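Local coordinates for protein alcohol dehydrogenase (Escherichia coli, PDB 5VM2) that probably oxidises or reduces an alcohol or carbonyl substrate with NAD or NADP as a zinc-binding dehydrogenase whose specificity is unknown, at residues V166-I172 / C188-A193; D239-T244 / G262-V267; L182-A187 / R308-M314; E103-N107 / F291-N295. One frame throughout, in Å; residues are numbered along the deposited sequence.

Interaction 1. Residues V166-I172 / C188-A193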
# COMPACT_ATOMS: atom_id res chain seq x y z
N VAL A 166 -7.27 -11.90 12.01
CA VAL A 166 -7.15 -13.14 11.25
C VAL A 166 -6.47 -14.20 12.10
O VAL A 166 -5.48 -13.93 12.79
CB VAL A 166 -6.39 -12.90 9.93
CG1 VAL A 166 -6.07 -14.23 9.24
CG2 VAL A 166 -7.20 -12.00 9.01
N LYS A 167 -7.01 -15.41 12.06
CA LYS A 167 -6.53 -16.51 12.89
C LYS A 167 -6.83 -17.81 12.16
O LYS A 167 -7.69 -17.84 11.28
CB LYS A 167 -7.19 -16.50 14.27
CG LYS A 167 -6.64 -15.47 15.25
CD LYS A 167 -5.45 -16.00 16.02
CE LYS A 167 -4.77 -14.91 16.83
NZ LYS A 167 -3.94 -14.02 15.97
N PRO A 168 -6.14 -18.90 12.51
CA PRO A 168 -6.56 -20.21 12.01
C PRO A 168 -8.01 -20.45 12.39
O PRO A 168 -8.48 -20.00 13.44
CB PRO A 168 -5.62 -21.19 12.72
CG PRO A 168 -4.45 -20.38 13.15
CD PRO A 168 -4.94 -18.98 13.37
N GLY A 169 -8.75 -21.12 11.50
CA GLY A 169 -10.15 -21.40 11.73
C GLY A 169 -11.10 -20.33 11.25
O GLY A 169 -12.32 -20.50 11.37
N LYS A 170 -10.59 -19.22 10.71
CA LYS A 170 -11.42 -18.17 10.14
C LYS A 170 -11.37 -18.28 8.62
O LYS A 170 -10.29 -18.20 8.03
CB LYS A 170 -10.97 -16.79 10.61
CG LYS A 170 -11.14 -16.62 12.11
CD LYS A 170 -10.95 -15.19 12.57
CE LYS A 170 -11.46 -15.02 14.00
NZ LYS A 170 -11.04 -13.73 14.61
N LYS A 171 -12.53 -18.49 8.01
CA LYS A 171 -12.61 -18.56 6.56
C LYS A 171 -12.64 -17.15 6.00
O LYS A 171 -13.41 -16.31 6.48
CB LYS A 171 -13.84 -19.34 6.11
CG LYS A 171 -13.84 -20.79 6.54
CD LYS A 171 -14.96 -21.56 5.85
CE LYS A 171 -14.72 -21.65 4.36
NZ LYS A 171 -13.61 -22.59 4.01
N ILE A 172 -11.83 -16.89 4.98
CA ILE A 172 -11.58 -15.53 4.51
C ILE A 172 -11.91 -15.44 3.02
O ILE A 172 -11.58 -16.34 2.24
CB ILE A 172 -10.13 -15.11 4.80
CG1 ILE A 172 -9.91 -15.06 6.32
CG2 ILE A 172 -9.79 -13.77 4.16
CD1 ILE A 172 -8.61 -14.45 6.73
N CYS A 188 -2.91 -12.53 5.48
CA CYS A 188 -3.79 -13.53 6.07
C CYS A 188 -3.08 -14.86 6.25
O CYS A 188 -3.26 -15.55 7.26
CB CYS A 188 -5.05 -13.70 5.23
SG CYS A 188 -6.16 -12.27 5.27
N LYS A 189 -2.24 -15.24 5.27
CA LYS A 189 -1.47 -16.47 5.41
C LYS A 189 -0.50 -16.38 6.58
O LYS A 189 -0.35 -17.34 7.35
CB LYS A 189 -0.69 -16.75 4.12
CG LYS A 189 -1.56 -17.06 2.92
CD LYS A 189 -0.98 -18.22 2.11
CE LYS A 189 0.32 -17.82 1.43
NZ LYS A 189 1.32 -18.93 1.41
N CYS A 190 0.18 -15.24 6.74
CA CYS A 190 1.14 -15.09 7.83
C CYS A 190 0.45 -15.16 9.18
O CYS A 190 1.08 -15.56 10.17
CB CYS A 190 1.89 -13.78 7.68
SG CYS A 190 3.04 -13.77 6.28
N LEU A 191 -0.82 -14.77 9.26
CA LEU A 191 -1.58 -14.85 10.50
C LEU A 191 -2.26 -16.21 10.69
O LEU A 191 -3.04 -16.37 11.63
CB LEU A 191 -2.61 -13.73 10.56
CG LEU A 191 -2.11 -12.43 11.20
CD1 LEU A 191 -1.15 -11.69 10.27
CD2 LEU A 191 -3.28 -11.53 11.57
N GLY A 192 -1.98 -17.17 9.82
CA GLY A 192 -2.38 -18.55 10.05
C GLY A 192 -3.68 -18.99 9.41
O GLY A 192 -4.07 -20.15 9.60
N ALA A 193 -4.37 -18.11 8.69
CA ALA A 193 -5.59 -18.53 8.01
C ALA A 193 -5.26 -19.58 6.95
O ALA A 193 -4.25 -19.48 6.25
CB ALA A 193 -6.29 -17.34 7.37

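Interaction 2. Residues D239-T244 / G262-V267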
# COMPACT_ATOMS: atom_id res chain seq x y z
N ASP A 239 -15.95 -15.77 7.72
CA ASP A 239 -15.66 -15.05 8.96
C ASP A 239 -15.26 -13.61 8.68
O ASP A 239 -15.67 -12.69 9.41
CB ASP A 239 -14.55 -15.76 9.73
CG ASP A 239 -14.96 -17.12 10.23
OD1 ASP A 239 -14.93 -18.08 9.43
OD2 ASP A 239 -15.30 -17.23 11.42
N ILE A 240 -14.44 -13.39 7.66
CA ILE A 240 -13.93 -12.06 7.33
C ILE A 240 -13.99 -11.90 5.83
O ILE A 240 -13.56 -12.79 5.09
CB ILE A 240 -12.48 -11.86 7.82
CG1 ILE A 240 -12.34 -12.13 9.32
CG2 ILE A 240 -12.00 -10.47 7.47
CD1 ILE A 240 -10.93 -12.49 9.76
N VAL A 241 -14.54 -10.78 5.37
CA VAL A 241 -14.49 -10.41 3.96
C VAL A 241 -13.68 -9.14 3.85
O VAL A 241 -14.00 -8.13 4.49
CB VAL A 241 -15.89 -10.21 3.36
CG1 VAL A 241 -15.78 -9.89 1.87
CG2 VAL A 241 -16.76 -11.44 3.58
N PHE A 242 -12.62 -9.19 3.06
CA PHE A 242 -11.81 -8.01 2.75
C PHE A 242 -12.25 -7.46 1.41
O PHE A 242 -12.31 -8.20 0.42
CB PHE A 242 -10.32 -8.36 2.71
CG PHE A 242 -9.75 -8.76 4.03
CD1 PHE A 242 -9.75 -10.10 4.42
CD2 PHE A 242 -9.22 -7.81 4.89
CE1 PHE A 242 -9.21 -10.48 5.65
CE2 PHE A 242 -8.69 -8.19 6.12
CZ PHE A 242 -8.69 -9.52 6.49
N GLU A 243 -12.56 -6.17 1.38
CA GLU A 243 -12.79 -5.45 0.13
C GLU A 243 -11.55 -4.62 -0.17
O GLU A 243 -11.18 -3.74 0.60
CB GLU A 243 -14.03 -4.56 0.24
CG GLU A 243 -14.62 -4.16 -1.10
CD GLU A 243 -13.79 -3.10 -1.80
OE1 GLU A 243 -13.65 -3.18 -3.04
OE2 GLU A 243 -13.26 -2.20 -1.11
N THR A 244 -10.89 -4.93 -1.29
CA THR A 244 -9.58 -4.36 -1.58
C THR A 244 -9.48 -3.68 -2.94
O THR A 244 -8.49 -2.98 -3.18
CB THR A 244 -8.48 -5.44 -1.51
OG1 THR A 244 -8.60 -6.31 -2.63
CG2 THR A 244 -8.61 -6.25 -0.23
N GLY A 262 -19.73 -11.80 11.72
CA GLY A 262 -18.45 -11.68 11.05
C GLY A 262 -18.03 -10.24 10.82
O GLY A 262 -18.61 -9.29 11.35
N LYS A 263 -16.98 -10.08 10.01
CA LYS A 263 -16.39 -8.77 9.76
C LYS A 263 -16.25 -8.51 8.27
O LYS A 263 -15.82 -9.39 7.52
CB LYS A 263 -15.01 -8.64 10.40
CG LYS A 263 -14.99 -8.61 11.91
CD LYS A 263 -13.57 -8.84 12.40
CE LYS A 263 -13.49 -8.79 13.91
NZ LYS A 263 -12.16 -9.26 14.38
N ILE A 264 -16.58 -7.29 7.86
CA ILE A 264 -16.24 -6.75 6.55
C ILE A 264 -15.17 -5.68 6.76
O ILE A 264 -15.36 -4.75 7.54
CB ILE A 264 -17.46 -6.16 5.83
CG1 ILE A 264 -18.50 -7.26 5.56
CG2 ILE A 264 -17.03 -5.48 4.54
CD1 ILE A 264 -19.86 -6.73 5.16
N MET A 265 -14.03 -5.83 6.08
CA MET A 265 -12.95 -4.86 6.14
C MET A 265 -12.86 -4.15 4.80
O MET A 265 -12.72 -4.81 3.76
CB MET A 265 -11.61 -5.52 6.46
CG MET A 265 -11.65 -6.58 7.55
SD MET A 265 -12.08 -5.93 9.16
CE MET A 265 -10.78 -4.73 9.46
N ILE A 266 -12.91 -2.83 4.83
CA ILE A 266 -12.77 -2.01 3.63
C ILE A 266 -11.35 -1.47 3.63
O ILE A 266 -11.02 -0.54 4.37
CB ILE A 266 -13.81 -0.90 3.59
CG1 ILE A 266 -15.21 -1.51 3.55
CG2 ILE A 266 -13.57 0.01 2.40
CD1 ILE A 266 -16.29 -0.51 3.77
N VAL A 267 -10.50 -2.07 2.79
CA VAL A 267 -9.08 -1.75 2.78
C VAL A 267 -8.90 -0.59 1.80
O VAL A 267 -8.65 -0.77 0.61
CB VAL A 267 -8.23 -2.96 2.41
CG1 VAL A 267 -6.78 -2.56 2.24
CG2 VAL A 267 -8.37 -4.02 3.50

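Interaction 3. Residues L182-A187 / R308-M314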
# COMPACT_ATOMS: atom_id res chain seq x y z
N LEU A 182 -3.50 -8.87 -3.01
CA LEU A 182 -2.45 -9.87 -2.88
C LEU A 182 -1.64 -9.67 -1.61
O LEU A 182 -1.25 -10.65 -0.96
CB LEU A 182 -1.55 -9.84 -4.12
CG LEU A 182 -2.32 -10.18 -5.40
CD1 LEU A 182 -1.44 -10.01 -6.63
CD2 LEU A 182 -2.87 -11.60 -5.32
N MET A 183 -1.39 -8.41 -1.23
CA MET A 183 -0.75 -8.14 0.06
C MET A 183 -1.61 -8.65 1.21
O MET A 183 -1.09 -9.24 2.16
CB MET A 183 -0.49 -6.65 0.22
CG MET A 183 0.52 -6.06 -0.75
SD MET A 183 2.05 -6.99 -0.83
CE MET A 183 3.10 -5.87 -1.76
N THR A 184 -2.92 -8.41 1.14
CA THR A 184 -3.82 -8.87 2.19
C THR A 184 -3.84 -10.40 2.26
O THR A 184 -3.84 -10.98 3.35
CB THR A 184 -5.23 -8.32 1.95
OG1 THR A 184 -5.17 -6.89 1.85
CG2 THR A 184 -6.16 -8.70 3.10
N LEU A 185 -3.85 -11.06 1.10
CA LEU A 185 -3.78 -12.52 1.04
C LEU A 185 -2.55 -13.05 1.78
O LEU A 185 -2.65 -13.94 2.63
CB LEU A 185 -3.78 -12.97 -0.42
CG LEU A 185 -3.24 -14.34 -0.81
CD1 LEU A 185 -4.12 -15.45 -0.23
CD2 LEU A 185 -3.14 -14.43 -2.34
N GLN A 186 -1.37 -12.51 1.46
CA GLN A 186 -0.16 -12.98 2.11
C GLN A 186 -0.16 -12.64 3.60
O GLN A 186 0.33 -13.42 4.43
CB GLN A 186 1.06 -12.40 1.41
CG GLN A 186 1.14 -12.83 -0.05
CD GLN A 186 2.53 -12.68 -0.62
OE1 GLN A 186 3.40 -13.50 -0.36
NE2 GLN A 186 2.74 -11.62 -1.40
N ALA A 187 -0.74 -11.50 3.97
CA ALA A 187 -0.86 -11.18 5.39
C ALA A 187 -1.77 -12.18 6.10
O ALA A 187 -1.45 -12.66 7.19
CB ALA A 187 -1.38 -9.76 5.58
N ARG A 308 8.40 -15.91 3.87
CA ARG A 308 6.99 -16.28 3.98
C ARG A 308 6.11 -15.33 3.18
O ARG A 308 5.08 -15.75 2.63
CB ARG A 308 6.56 -16.30 5.44
CG ARG A 308 5.18 -16.90 5.68
CD ARG A 308 4.96 -17.22 7.16
NE ARG A 308 5.79 -18.33 7.61
CZ ARG A 308 5.85 -18.75 8.87
NH1 ARG A 308 5.13 -18.14 9.81
NH2 ARG A 308 6.63 -19.77 9.20
N PHE A 309 6.49 -14.06 3.10
CA PHE A 309 5.75 -13.02 2.40
C PHE A 309 6.58 -12.64 1.18
O PHE A 309 7.69 -12.12 1.32
CB PHE A 309 5.53 -11.84 3.35
CG PHE A 309 4.41 -10.91 2.95
CD1 PHE A 309 3.42 -10.60 3.86
CD2 PHE A 309 4.38 -10.31 1.70
CE1 PHE A 309 2.39 -9.73 3.52
CE2 PHE A 309 3.36 -9.44 1.35
CZ PHE A 309 2.37 -9.14 2.27
N ASP A 310 6.04 -12.91 -0.02
CA ASP A 310 6.78 -12.74 -1.28
C ASP A 310 6.29 -11.46 -1.97
O ASP A 310 5.19 -11.44 -2.54
CB ASP A 310 6.59 -13.96 -2.18
CG ASP A 310 7.37 -13.88 -3.50
OD1 ASP A 310 7.94 -12.82 -3.84
OD2 ASP A 310 7.40 -14.90 -4.22
N VAL A 311 7.11 -10.41 -1.94
CA VAL A 311 6.80 -9.18 -2.66
C VAL A 311 7.57 -9.05 -3.97
O VAL A 311 7.13 -8.32 -4.87
CB VAL A 311 7.05 -7.93 -1.78
CG1 VAL A 311 6.09 -7.91 -0.60
CG2 VAL A 311 8.50 -7.87 -1.29
N LYS A 312 8.70 -9.75 -4.12
CA LYS A 312 9.49 -9.66 -5.34
C LYS A 312 8.73 -10.24 -6.53
O LYS A 312 8.78 -9.68 -7.63
CB LYS A 312 10.83 -10.38 -5.15
CG LYS A 312 11.62 -10.60 -6.43
CD LYS A 312 12.99 -11.19 -6.14
CE LYS A 312 13.73 -10.36 -5.10
NZ LYS A 312 13.91 -8.94 -5.53
N SER A 313 8.02 -11.35 -6.32
CA SER A 313 7.27 -11.97 -7.39
C SER A 313 6.12 -11.09 -7.89
O SER A 313 5.57 -11.36 -8.96
CB SER A 313 6.72 -13.32 -6.94
OG SER A 313 7.76 -14.27 -6.77
N MET A 314 5.73 -10.07 -7.13
CA MET A 314 4.61 -9.24 -7.56
C MET A 314 5.02 -8.18 -8.57
O MET A 314 4.16 -7.71 -9.33
CB MET A 314 3.95 -8.60 -6.34
CG MET A 314 3.47 -9.64 -5.33
SD MET A 314 2.72 -8.91 -3.87
CE MET A 314 1.51 -7.83 -4.63

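Interaction 4. Residues E103-N107 / F291-N295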
# COMPACT_ATOMS: atom_id res chain seq x y z
N GLU A 103 -3.06 7.15 21.79
CA GLU A 103 -3.90 5.98 22.03
C GLU A 103 -3.50 4.77 21.19
O GLU A 103 -4.16 3.73 21.29
CB GLU A 103 -5.37 6.33 21.76
CG GLU A 103 -6.06 7.02 22.92
CD GLU A 103 -7.42 7.59 22.56
OE1 GLU A 103 -7.93 7.29 21.46
OE2 GLU A 103 -7.99 8.34 23.39
N GLY A 104 -2.46 4.88 20.37
CA GLY A 104 -2.02 3.77 19.56
C GLY A 104 -2.56 3.75 18.15
O GLY A 104 -2.42 2.72 17.47
N LYS A 105 -3.17 4.84 17.69
CA LYS A 105 -3.75 4.93 16.36
C LYS A 105 -3.14 6.10 15.58
O LYS A 105 -3.85 6.86 14.93
CB LYS A 105 -5.27 5.09 16.42
CG LYS A 105 -6.06 3.88 16.92
CD LYS A 105 -7.55 4.21 16.95
CE LYS A 105 -8.42 3.07 17.47
NZ LYS A 105 -9.84 3.51 17.65
N TYR A 106 -1.81 6.25 15.63
CA TYR A 106 -1.19 7.39 14.97
C TYR A 106 -1.52 7.45 13.48
O TYR A 106 -1.42 8.53 12.88
CB TYR A 106 0.33 7.38 15.18
CG TYR A 106 1.12 6.28 14.47
CD1 TYR A 106 1.41 6.37 13.11
CD2 TYR A 106 1.63 5.19 15.17
CE1 TYR A 106 2.15 5.38 12.46
CE2 TYR A 106 2.38 4.20 14.53
CZ TYR A 106 2.63 4.30 13.17
OH TYR A 106 3.37 3.33 12.51
N ASN A 107 -1.93 6.34 12.87
CA ASN A 107 -2.24 6.35 11.44
C ASN A 107 -3.41 7.27 11.12
O ASN A 107 -3.48 7.81 10.01
CB ASN A 107 -2.52 4.94 10.93
CG ASN A 107 -3.63 4.24 11.71
OD1 ASN A 107 -3.66 4.27 12.94
ND2 ASN A 107 -4.52 3.56 10.98
N PHE A 291 -7.12 2.02 7.27
CA PHE A 291 -6.42 3.20 6.78
C PHE A 291 -4.92 3.05 6.98
O PHE A 291 -4.42 3.16 8.11
CB PHE A 291 -6.94 4.45 7.49
CG PHE A 291 -6.48 5.73 6.86
CD1 PHE A 291 -5.49 6.50 7.45
CD2 PHE A 291 -7.05 6.17 5.66
CE1 PHE A 291 -5.07 7.69 6.87
CE2 PHE A 291 -6.64 7.35 5.08
CZ PHE A 291 -5.65 8.11 5.68
N ARG A 292 -4.20 2.83 5.88
CA ARG A 292 -2.74 2.72 5.89
C ARG A 292 -2.26 1.69 6.91
O ARG A 292 -2.55 0.50 6.78
CB ARG A 292 -2.11 4.10 6.16
CG ARG A 292 -2.37 5.11 5.03
CD ARG A 292 -1.86 6.50 5.38
NE ARG A 292 -2.14 7.47 4.33
CZ ARG A 292 -2.26 8.78 4.54
NH1 ARG A 292 -2.13 9.27 5.76
NH2 ARG A 292 -2.52 9.59 3.53
N TYR A 293 -1.51 2.13 7.92
CA TYR A 293 -0.87 1.18 8.82
C TYR A 293 -0.43 1.93 10.07
O TYR A 293 -0.16 3.13 10.03
CB TYR A 293 0.35 0.52 8.16
CG TYR A 293 0.96 1.45 7.14
CD1 TYR A 293 1.71 2.55 7.55
CD2 TYR A 293 0.72 1.28 5.79
CE1 TYR A 293 2.23 3.43 6.63
CE2 TYR A 293 1.24 2.16 4.87
CZ TYR A 293 1.99 3.23 5.30
OH TYR A 293 2.50 4.11 4.38
N ALA A 294 -0.34 1.19 11.18
CA ALA A 294 0.27 1.69 12.40
C ALA A 294 1.05 0.55 13.03
O ALA A 294 0.50 -0.53 13.23
CB ALA A 294 -0.78 2.21 13.39
N ASN A 295 2.34 0.80 13.30
CA ASN A 295 3.23 -0.14 13.98
C ASN A 295 3.34 -1.49 13.25
O ASN A 295 3.54 -2.53 13.89
CB ASN A 295 2.80 -0.37 15.44
CG ASN A 295 2.48 0.93 16.16
OD1 ASN A 295 3.29 1.85 16.19
ND2 ASN A 295 1.29 1.00 16.75
O HOH W 1 -1.37 7.99 8.33

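Interaction 1. Residues V166-I172 / C188-A193
V166 lays its CG1 methyl over the end of helix 179-190, 3.6 Å from A193 CB and 3.7 Å from L191 CB, while V166 CG2 is 3.9 Å from C188 SG. A compact branched side chain suits this three-way contact. I172 CD1 extends the apolar patch, 3.6 Å from C188 SG and 3.8 Å from A193 CB. No hydrogen bond joins the two segments; the helix end satisfies itself through a Schellman motif, with A193 N to C188 O at 3.1 Å and G192 N to K189 O at 3.0 Å. G192 takes the positive phi this requires, and a CB there would collide with P168 CG; P168 CA makes a CA-H···O contact with G192 O at 3.5 Å. K167 to K170 form a type II turn with G169 at its positive-phi position. The contact joins the first strand and helix of a beta-alpha-beta unit: I172 pairs with strand 195-200, V166 and I172 touch F242 of strand 238-243, and helix 145-163 packs against V166 and L191.

Interaction 2. Residues D239-T244 / G262-V267
Strands 240-243 and 262-267 run parallel, their axes 4.7 Å apart at closest and inclined by 15°, with residue pairs from I240-K263 to E243-I266 in register. Five backbone hydrogen bonds zigzag between them: K263 N to D239 O (3.0 Å), V241 N to K263 O (2.9 Å), M265 N to V241 O (2.8 Å), E243 N to M265 O (2.7 Å) and V267 N to E243 O (2.8 Å). G262 suits the start of its strand because a CB would clash with D239 O. One face of the sheet carries I240, F242, K263 and M265. There M265 CG lies 3.9 Å from I240 CG2 and 3.7 Å from F242 CE2, a flexible thioether chain filling in beside branched and aromatic neighbours, while V267 CG2 meets the edge of the F242 ring, 4.1 Å from CD2. This apolar surface is covered by helices 145-163 and 179-190. V241, E243, I264 and I266 occupy the other face, where the E243 carboxylate bonds to T250. K263 NZ leads away from the partner strand to hydrogen-bond A164 O. Such neighbouring parallel strands, with strand order 3-2-1-4-5-6 across the sheet, characterise the Rossmann fold, the nucleotide-binding domain of zinc-containing alcohol dehydrogenases.

Interaction 3. Residues L182-A187 / R308-M314
Q186, F309 and M314 give up the most surface here. Q186 points from its helix toward the loop and uses both ends of its amide: OE1 accepts from D310 N at 2.7 Å and NE2 donates to D310 O at 2.7 Å. Glutamine is apt because one side chain supplies acceptor and donor, so that both the backbone N-H and the C=O of D310 find a partner. The aliphatic part of Q186 serves too: its CB sits 3.5 Å from the centroid of the F309 ring, almost along the ring normal, a CH-pi contact. F309 is thus laid against the helix by one face, while the sulfur of M183 approaches its edge in a Met-aromatic contact, M183 SD to F309 CE2 being 3.5 Å. Helix 179-190 is the first helix of the Rossmann fold, whose first turn carries the end of a GxGxxG-type pattern, consistent with dinucleotide binding, and the loop bound to it leads from helix 297-305 to strand 315-320. M314 closes the other end of the contact, its long unbranched chain bringing CE to 3.7 Å from L182 CB and SD to 3.7 Å from M183 SD. The loop is braced from within by an Asx motif, D310 OD1 accepting from S313 N at 2.9 Å. F309 also touches M158 of helix 145-163 and A303 and I304 of helix 297-305.

Interaction 4. Residues E103-N107 / F291-N295
Two direct hydrogen bonds link Y106 and N107 to the backbone of 291-295. N295 N donates to Y106 OH at 2.8 Å, and N107 ND2 donates to F291 O at 2.9 Å. A tyrosine fits because its long ring carries a hydroxyl across to the loop, where it also bonds E90; asparagine fits because its CA-to-CB bond points toward 291-295 and its amide can donate to F291 O. One water adds a bridge, donating to N107 O at 2.7 Å and accepting from R292 NH1 at 3.0 Å, so that the guanidinium is linked to the same residue indirectly. Apolar contact is centred on A294, whose CB lies over the face of the Y106 ring, 4.1 Å from its centroid, as a CH-pi contact; a small methyl allows the ring to lie close to the backbone. R292 and N295 both have positive phi, and Y293, between them with A294, directs its CA-to-CB bond away from 103-107. G104, also at positive phi, ends helix 99-102 in a Schellman motif. Segment 103-107 belongs to the structural-zinc lobe, between C101 and C109 of the four-cysteine site, whereas 291-295 connects strand 286-290 of the Rossmann sheet to helix 297-305. Helix 145-163 lies beside both, touching N107 through H159 and receiving Y293, which bonds the magnesium ligand E152.

Overall arrangement
From the N terminus, the chain first passes through 103-107, in the zinc lobe, and its partner comes 184 residues later, so interaction 4 closes a long loop with interactions 1 and 2 nested inside. Interaction 1 closes a short loop around the first strand and helix of the Rossmann domain; interaction 2 follows in series, pairing two strands of the same sheet. Interaction 3 starts on helix 179-190, also used by interaction 1, and ends after 291-295, so it crosses interactions 1 and 4 while enclosing interaction 2. K171 N to D239 OD1 (2.8 Å) joins interactions 1 and 2, and T184 packs on F242 between interactions 2 and 3. Interaction 4 stands apart, tying the zinc lobe to the nucleotide-binding domain.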